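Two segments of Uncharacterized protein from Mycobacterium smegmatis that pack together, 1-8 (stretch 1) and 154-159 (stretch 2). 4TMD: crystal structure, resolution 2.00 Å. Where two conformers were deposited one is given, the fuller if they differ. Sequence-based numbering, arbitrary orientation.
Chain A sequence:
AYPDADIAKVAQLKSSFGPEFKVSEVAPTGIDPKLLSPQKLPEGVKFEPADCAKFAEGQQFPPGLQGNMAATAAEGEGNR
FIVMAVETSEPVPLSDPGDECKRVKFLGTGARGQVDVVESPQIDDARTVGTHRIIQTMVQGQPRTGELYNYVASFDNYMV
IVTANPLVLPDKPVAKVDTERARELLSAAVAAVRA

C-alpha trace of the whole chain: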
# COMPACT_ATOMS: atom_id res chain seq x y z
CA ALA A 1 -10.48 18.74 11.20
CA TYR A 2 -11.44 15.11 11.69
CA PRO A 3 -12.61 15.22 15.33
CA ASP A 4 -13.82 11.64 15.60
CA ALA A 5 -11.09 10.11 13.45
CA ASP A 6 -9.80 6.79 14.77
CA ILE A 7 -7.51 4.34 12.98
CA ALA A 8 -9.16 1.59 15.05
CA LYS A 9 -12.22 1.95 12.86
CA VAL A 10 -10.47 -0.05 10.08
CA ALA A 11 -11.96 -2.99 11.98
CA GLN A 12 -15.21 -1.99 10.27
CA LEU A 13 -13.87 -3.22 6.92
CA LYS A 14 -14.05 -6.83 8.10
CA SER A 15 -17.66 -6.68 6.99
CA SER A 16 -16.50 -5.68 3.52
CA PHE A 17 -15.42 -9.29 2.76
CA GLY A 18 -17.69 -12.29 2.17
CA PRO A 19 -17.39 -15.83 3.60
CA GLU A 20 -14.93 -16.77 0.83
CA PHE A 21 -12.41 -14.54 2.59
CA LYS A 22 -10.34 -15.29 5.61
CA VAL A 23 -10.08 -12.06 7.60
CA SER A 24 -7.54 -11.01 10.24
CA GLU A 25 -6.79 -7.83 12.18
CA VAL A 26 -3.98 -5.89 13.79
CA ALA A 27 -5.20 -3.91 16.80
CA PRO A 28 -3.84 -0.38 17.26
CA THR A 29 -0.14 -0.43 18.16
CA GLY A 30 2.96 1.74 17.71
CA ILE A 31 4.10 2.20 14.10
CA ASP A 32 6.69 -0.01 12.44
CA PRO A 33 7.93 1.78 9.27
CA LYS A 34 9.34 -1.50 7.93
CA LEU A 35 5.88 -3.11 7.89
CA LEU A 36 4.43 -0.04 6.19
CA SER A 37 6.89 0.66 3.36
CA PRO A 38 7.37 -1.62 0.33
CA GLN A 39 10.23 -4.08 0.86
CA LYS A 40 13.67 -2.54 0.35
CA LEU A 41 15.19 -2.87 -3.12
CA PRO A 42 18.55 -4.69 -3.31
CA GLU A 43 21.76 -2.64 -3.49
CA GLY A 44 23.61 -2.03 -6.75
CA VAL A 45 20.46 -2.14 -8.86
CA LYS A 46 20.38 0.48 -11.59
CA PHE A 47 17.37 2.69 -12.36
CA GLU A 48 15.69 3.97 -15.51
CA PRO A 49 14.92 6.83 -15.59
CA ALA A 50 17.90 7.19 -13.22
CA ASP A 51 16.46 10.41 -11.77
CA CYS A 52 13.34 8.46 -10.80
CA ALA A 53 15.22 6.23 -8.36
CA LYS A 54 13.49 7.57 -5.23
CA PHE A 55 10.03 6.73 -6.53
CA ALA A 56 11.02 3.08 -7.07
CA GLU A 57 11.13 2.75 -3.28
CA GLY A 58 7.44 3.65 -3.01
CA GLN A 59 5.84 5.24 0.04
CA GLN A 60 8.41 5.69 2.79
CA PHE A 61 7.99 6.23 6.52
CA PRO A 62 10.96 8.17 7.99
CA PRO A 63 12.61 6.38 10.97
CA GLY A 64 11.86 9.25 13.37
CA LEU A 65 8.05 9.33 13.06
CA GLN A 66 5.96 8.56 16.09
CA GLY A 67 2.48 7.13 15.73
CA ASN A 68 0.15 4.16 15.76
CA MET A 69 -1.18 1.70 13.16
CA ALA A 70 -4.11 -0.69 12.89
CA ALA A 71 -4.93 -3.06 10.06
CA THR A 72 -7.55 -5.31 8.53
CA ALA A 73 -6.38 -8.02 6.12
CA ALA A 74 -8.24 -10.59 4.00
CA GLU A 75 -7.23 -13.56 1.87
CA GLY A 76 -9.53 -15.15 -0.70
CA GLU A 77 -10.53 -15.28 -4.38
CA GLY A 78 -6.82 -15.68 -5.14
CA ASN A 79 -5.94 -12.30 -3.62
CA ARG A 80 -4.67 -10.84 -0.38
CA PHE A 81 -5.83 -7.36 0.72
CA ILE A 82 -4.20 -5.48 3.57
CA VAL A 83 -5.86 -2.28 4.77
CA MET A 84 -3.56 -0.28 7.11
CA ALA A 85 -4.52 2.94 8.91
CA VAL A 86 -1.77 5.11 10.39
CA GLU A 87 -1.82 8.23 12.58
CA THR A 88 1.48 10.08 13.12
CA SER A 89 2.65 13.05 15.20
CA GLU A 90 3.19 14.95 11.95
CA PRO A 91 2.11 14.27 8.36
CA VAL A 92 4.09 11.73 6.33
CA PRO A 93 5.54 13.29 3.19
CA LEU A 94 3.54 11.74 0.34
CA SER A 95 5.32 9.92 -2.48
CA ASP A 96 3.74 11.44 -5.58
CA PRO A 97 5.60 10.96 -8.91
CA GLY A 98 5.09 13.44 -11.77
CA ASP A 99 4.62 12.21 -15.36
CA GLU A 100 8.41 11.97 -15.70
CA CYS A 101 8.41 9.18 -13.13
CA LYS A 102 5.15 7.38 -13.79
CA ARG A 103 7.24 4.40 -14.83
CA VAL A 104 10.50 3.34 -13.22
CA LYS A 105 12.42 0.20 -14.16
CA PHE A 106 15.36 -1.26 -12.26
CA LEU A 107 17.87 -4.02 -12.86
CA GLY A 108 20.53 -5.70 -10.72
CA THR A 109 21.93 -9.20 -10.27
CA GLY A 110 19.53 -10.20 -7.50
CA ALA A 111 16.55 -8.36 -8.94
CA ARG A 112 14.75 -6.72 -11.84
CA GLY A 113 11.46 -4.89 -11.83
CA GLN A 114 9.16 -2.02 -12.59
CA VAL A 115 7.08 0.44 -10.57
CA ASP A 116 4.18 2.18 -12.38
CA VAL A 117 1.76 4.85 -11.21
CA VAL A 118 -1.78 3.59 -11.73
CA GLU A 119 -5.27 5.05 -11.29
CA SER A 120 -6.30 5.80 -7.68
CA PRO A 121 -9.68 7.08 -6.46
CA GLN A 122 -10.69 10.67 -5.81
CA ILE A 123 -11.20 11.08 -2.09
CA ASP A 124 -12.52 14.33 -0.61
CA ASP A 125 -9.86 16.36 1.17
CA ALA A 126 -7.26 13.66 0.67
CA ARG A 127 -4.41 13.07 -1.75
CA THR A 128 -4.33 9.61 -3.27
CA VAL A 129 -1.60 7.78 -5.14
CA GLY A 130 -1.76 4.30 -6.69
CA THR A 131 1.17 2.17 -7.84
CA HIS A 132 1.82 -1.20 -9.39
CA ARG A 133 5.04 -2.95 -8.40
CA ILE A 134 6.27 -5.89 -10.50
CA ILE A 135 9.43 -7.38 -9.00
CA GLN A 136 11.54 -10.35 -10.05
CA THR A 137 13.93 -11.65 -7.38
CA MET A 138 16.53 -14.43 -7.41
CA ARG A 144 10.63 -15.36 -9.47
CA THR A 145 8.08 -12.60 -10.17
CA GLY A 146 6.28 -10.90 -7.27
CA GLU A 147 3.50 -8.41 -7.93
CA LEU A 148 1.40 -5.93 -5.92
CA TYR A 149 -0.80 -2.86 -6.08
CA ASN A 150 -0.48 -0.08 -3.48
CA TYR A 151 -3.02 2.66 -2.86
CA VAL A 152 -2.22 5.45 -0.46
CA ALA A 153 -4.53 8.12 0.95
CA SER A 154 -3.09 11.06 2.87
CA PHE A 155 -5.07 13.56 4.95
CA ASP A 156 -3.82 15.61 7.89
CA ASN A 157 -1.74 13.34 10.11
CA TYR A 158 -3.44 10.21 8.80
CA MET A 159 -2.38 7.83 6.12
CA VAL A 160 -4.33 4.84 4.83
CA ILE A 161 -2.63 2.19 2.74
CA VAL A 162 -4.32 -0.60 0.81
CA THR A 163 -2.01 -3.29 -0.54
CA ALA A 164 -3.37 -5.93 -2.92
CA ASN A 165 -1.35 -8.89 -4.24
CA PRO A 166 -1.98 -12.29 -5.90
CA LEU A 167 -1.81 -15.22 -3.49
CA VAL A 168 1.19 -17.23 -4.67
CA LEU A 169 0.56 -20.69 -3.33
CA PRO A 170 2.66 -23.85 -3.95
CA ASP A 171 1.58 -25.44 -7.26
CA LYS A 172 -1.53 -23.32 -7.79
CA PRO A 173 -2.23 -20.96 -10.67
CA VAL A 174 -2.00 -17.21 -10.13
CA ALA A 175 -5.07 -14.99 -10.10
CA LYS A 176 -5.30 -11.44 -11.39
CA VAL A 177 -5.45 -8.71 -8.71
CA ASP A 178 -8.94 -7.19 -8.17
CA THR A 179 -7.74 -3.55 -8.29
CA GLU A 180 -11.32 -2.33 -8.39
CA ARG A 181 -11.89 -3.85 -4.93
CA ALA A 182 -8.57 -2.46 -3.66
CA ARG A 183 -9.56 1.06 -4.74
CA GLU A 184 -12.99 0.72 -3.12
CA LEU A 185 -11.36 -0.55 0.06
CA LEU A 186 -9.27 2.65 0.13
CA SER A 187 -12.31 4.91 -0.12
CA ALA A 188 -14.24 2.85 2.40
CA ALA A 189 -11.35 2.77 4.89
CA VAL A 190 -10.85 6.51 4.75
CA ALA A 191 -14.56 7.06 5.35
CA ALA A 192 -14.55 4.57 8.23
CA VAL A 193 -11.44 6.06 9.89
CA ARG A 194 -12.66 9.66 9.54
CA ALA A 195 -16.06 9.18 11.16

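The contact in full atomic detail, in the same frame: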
# COMPACT_ATOMS: atom_id res chain seq x y z
N ALA A 1 -9.77 18.85 12.47
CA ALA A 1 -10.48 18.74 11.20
C ALA A 1 -11.34 17.48 11.16
O ALA A 1 -12.50 17.50 10.75
CB ALA A 1 -9.50 18.75 10.03
N TYR A 2 -10.74 16.38 11.61
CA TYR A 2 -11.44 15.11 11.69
C TYR A 2 -11.50 14.71 13.16
O TYR A 2 -10.66 13.94 13.65
CB TYR A 2 -10.75 14.07 10.81
CG TYR A 2 -10.90 14.42 9.35
CD1 TYR A 2 -12.16 14.41 8.76
CD2 TYR A 2 -9.82 14.82 8.58
CE1 TYR A 2 -12.34 14.75 7.45
CE2 TYR A 2 -9.98 15.16 7.24
CZ TYR A 2 -11.25 15.12 6.69
OH TYR A 2 -11.45 15.46 5.37
N PRO A 3 -12.49 15.27 13.87
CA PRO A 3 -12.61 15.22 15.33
C PRO A 3 -12.77 13.80 15.85
O PRO A 3 -12.21 13.46 16.90
CB PRO A 3 -13.88 16.03 15.60
CG PRO A 3 -14.69 15.86 14.36
CD PRO A 3 -13.68 15.88 13.25
N ASP A 4 -13.53 12.98 15.13
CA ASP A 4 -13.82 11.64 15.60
C ASP A 4 -13.00 10.60 14.86
O ASP A 4 -13.34 9.42 14.87
CB ASP A 4 -15.31 11.36 15.45
CG ASP A 4 -16.16 12.42 16.11
OD1 ASP A 4 -16.18 12.48 17.36
OD2 ASP A 4 -16.80 13.21 15.37
N ALA A 5 -11.92 11.04 14.22
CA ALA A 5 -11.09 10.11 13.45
C ALA A 5 -10.42 9.11 14.40
O ALA A 5 -10.02 9.46 15.51
CB ALA A 5 -10.05 10.87 12.62
N ASP A 6 -10.31 7.87 13.95
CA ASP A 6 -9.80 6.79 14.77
C ASP A 6 -9.35 5.65 13.86
O ASP A 6 -10.18 5.01 13.19
CB ASP A 6 -10.89 6.32 15.75
CG ASP A 6 -10.36 5.39 16.84
OD1 ASP A 6 -9.17 5.00 16.84
OD2 ASP A 6 -11.19 5.04 17.71
N ILE A 7 -8.05 5.41 13.83
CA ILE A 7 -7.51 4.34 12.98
C ILE A 7 -8.08 2.98 13.36
O ILE A 7 -8.10 2.06 12.54
CB ILE A 7 -5.97 4.26 13.05
CG1 ILE A 7 -5.48 3.91 14.46
CG2 ILE A 7 -5.34 5.57 12.58
CD1 ILE A 7 -3.95 3.65 14.51
N ALA A 8 -8.57 2.85 14.59
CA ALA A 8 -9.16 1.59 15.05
C ALA A 8 -10.40 1.24 14.24
O ALA A 8 -10.83 0.10 14.19
CB ALA A 8 -9.50 1.66 16.54
N SER A 154 -3.68 10.18 1.88
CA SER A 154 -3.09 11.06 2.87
C SER A 154 -4.03 12.21 3.23
O SER A 154 -4.50 12.91 2.34
CB SER A 154 -1.78 11.64 2.34
OG SER A 154 -1.33 12.71 3.15
N PHE A 155 -4.31 12.39 4.51
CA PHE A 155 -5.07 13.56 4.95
C PHE A 155 -4.64 13.89 6.36
O PHE A 155 -4.58 13.02 7.23
CB PHE A 155 -6.59 13.32 4.87
CG PHE A 155 -7.07 12.11 5.61
CD1 PHE A 155 -6.93 10.85 5.05
CD2 PHE A 155 -7.67 12.23 6.85
CE1 PHE A 155 -7.37 9.72 5.72
CE2 PHE A 155 -8.11 11.10 7.53
CZ PHE A 155 -7.97 9.84 6.96
N ASP A 156 -4.31 15.16 6.59
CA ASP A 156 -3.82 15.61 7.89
C ASP A 156 -2.69 14.70 8.35
O ASP A 156 -1.76 14.42 7.58
CB ASP A 156 -4.95 15.61 8.91
CG ASP A 156 -6.02 16.62 8.58
OD1 ASP A 156 -5.69 17.66 7.95
OD2 ASP A 156 -7.19 16.37 8.95
N ASN A 157 -2.78 14.22 9.58
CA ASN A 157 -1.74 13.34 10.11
C ASN A 157 -2.14 11.87 9.99
O ASN A 157 -1.68 11.03 10.75
CB ASN A 157 -1.43 13.71 11.56
CG ASN A 157 -0.91 15.14 11.69
OD1 ASN A 157 -0.60 15.79 10.69
ND2 ASN A 157 -0.83 15.63 12.92
N TYR A 158 -3.00 11.58 9.02
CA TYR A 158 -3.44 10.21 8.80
C TYR A 158 -2.96 9.72 7.46
O TYR A 158 -2.87 10.47 6.48
CB TYR A 158 -4.97 10.09 8.86
CG TYR A 158 -5.56 10.26 10.23
CD1 TYR A 158 -5.75 9.17 11.07
CD2 TYR A 158 -5.93 11.53 10.69
CE1 TYR A 158 -6.29 9.33 12.33
CE2 TYR A 158 -6.47 11.70 11.97
CZ TYR A 158 -6.65 10.59 12.78
OH TYR A 158 -7.18 10.74 14.03
N MET A 159 -2.69 8.44 7.40
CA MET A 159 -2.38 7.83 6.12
C MET A 159 -3.05 6.48 6.09
O MET A 159 -2.99 5.77 7.09
CB MET A 159 -0.88 7.70 5.94
CG MET A 159 -0.47 7.02 4.66
SD MET A 159 1.27 7.35 4.31
CE MET A 159 1.16 8.93 3.49
O HOH W 1 -8.42 13.75 14.49

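Two turns organise this contact. In stretch 2 the chain arrives as a strand through S154 and F155, reverses in a type II' turn from F155 to Y158, and leaves as a strand again. Both backbone hydrogen bonds of a tight hairpin are present: Y158 N to F155 O at 2.8 Å and F155 N to Y158 O at 3.1 Å. D156 occupies the first corner with phi/psi of 50/-130, an uncommon backbone conformation for a residue with a side chain. Stretch 1 has little regular structure; a type I turn from Y2 to A5, closed by A5 N to Y2 O at 3.2 Å, leads into an extended D6 and then a 3-10 segment beginning at I7. The A8 N to D6 OD1 hydrogen bond, 3.2 Å, ties the D6 side chain to the start of that segment.

The backbones stay well apart, with A1 CA 8.1 Å from D156 CA and I7 CA 8.3 Å from Y158 CA, so side chains must fill the gap. No clear direct hydrogen bond crosses it, and the 297 Å² buried comes largely from aromatic and aliphatic packing.

The turn in stretch 1 sorts its residues: Y2 and A5, at its ends, point toward the hairpin, while P3 and D4, at its corners, point away and make no contact. Y2, chi1 m, meets F155, chi1 p, in an offset edge-to-face pair, the edge of F155 toward the face of Y2. The centroids lie 5.5 Å apart with planes at 84°, and Y2 CE2 comes within 3.8 Å of F155 CD2. F155 is buried, as suits a wholly apolar ring. The exposed D156 reaches the edge of the Y2 ring, where OD2 lies 3.1 Å from Y2 CD2; a carboxylate oxygen suits the slightly positive hydrogens of an aromatic rim. The same oxygen is 3.5 Å from A1 CB.

Y158 contributes the largest covered area, 82 Å². Its long ring spans the gap, and the small methyl of A5 lets it come close: A5 CB is 3.4 Å from Y158 CZ and 3.2 Å from Y158 OH. Buried I7 packs CG2 against the ring edge, 3.9 Å from Y158 CE1, its beta-branched side chain offering a methyl there although its CA-to-CB bond points sideways. At the polar tip, a water bridges the stretches, donating to Y2 O at a short 2.4 Å from its oxygen and lying 3.3 Å from Y158 OH. The rule is economical: two turns present the aromatics, and small or aliphatic neighbours accommodate them.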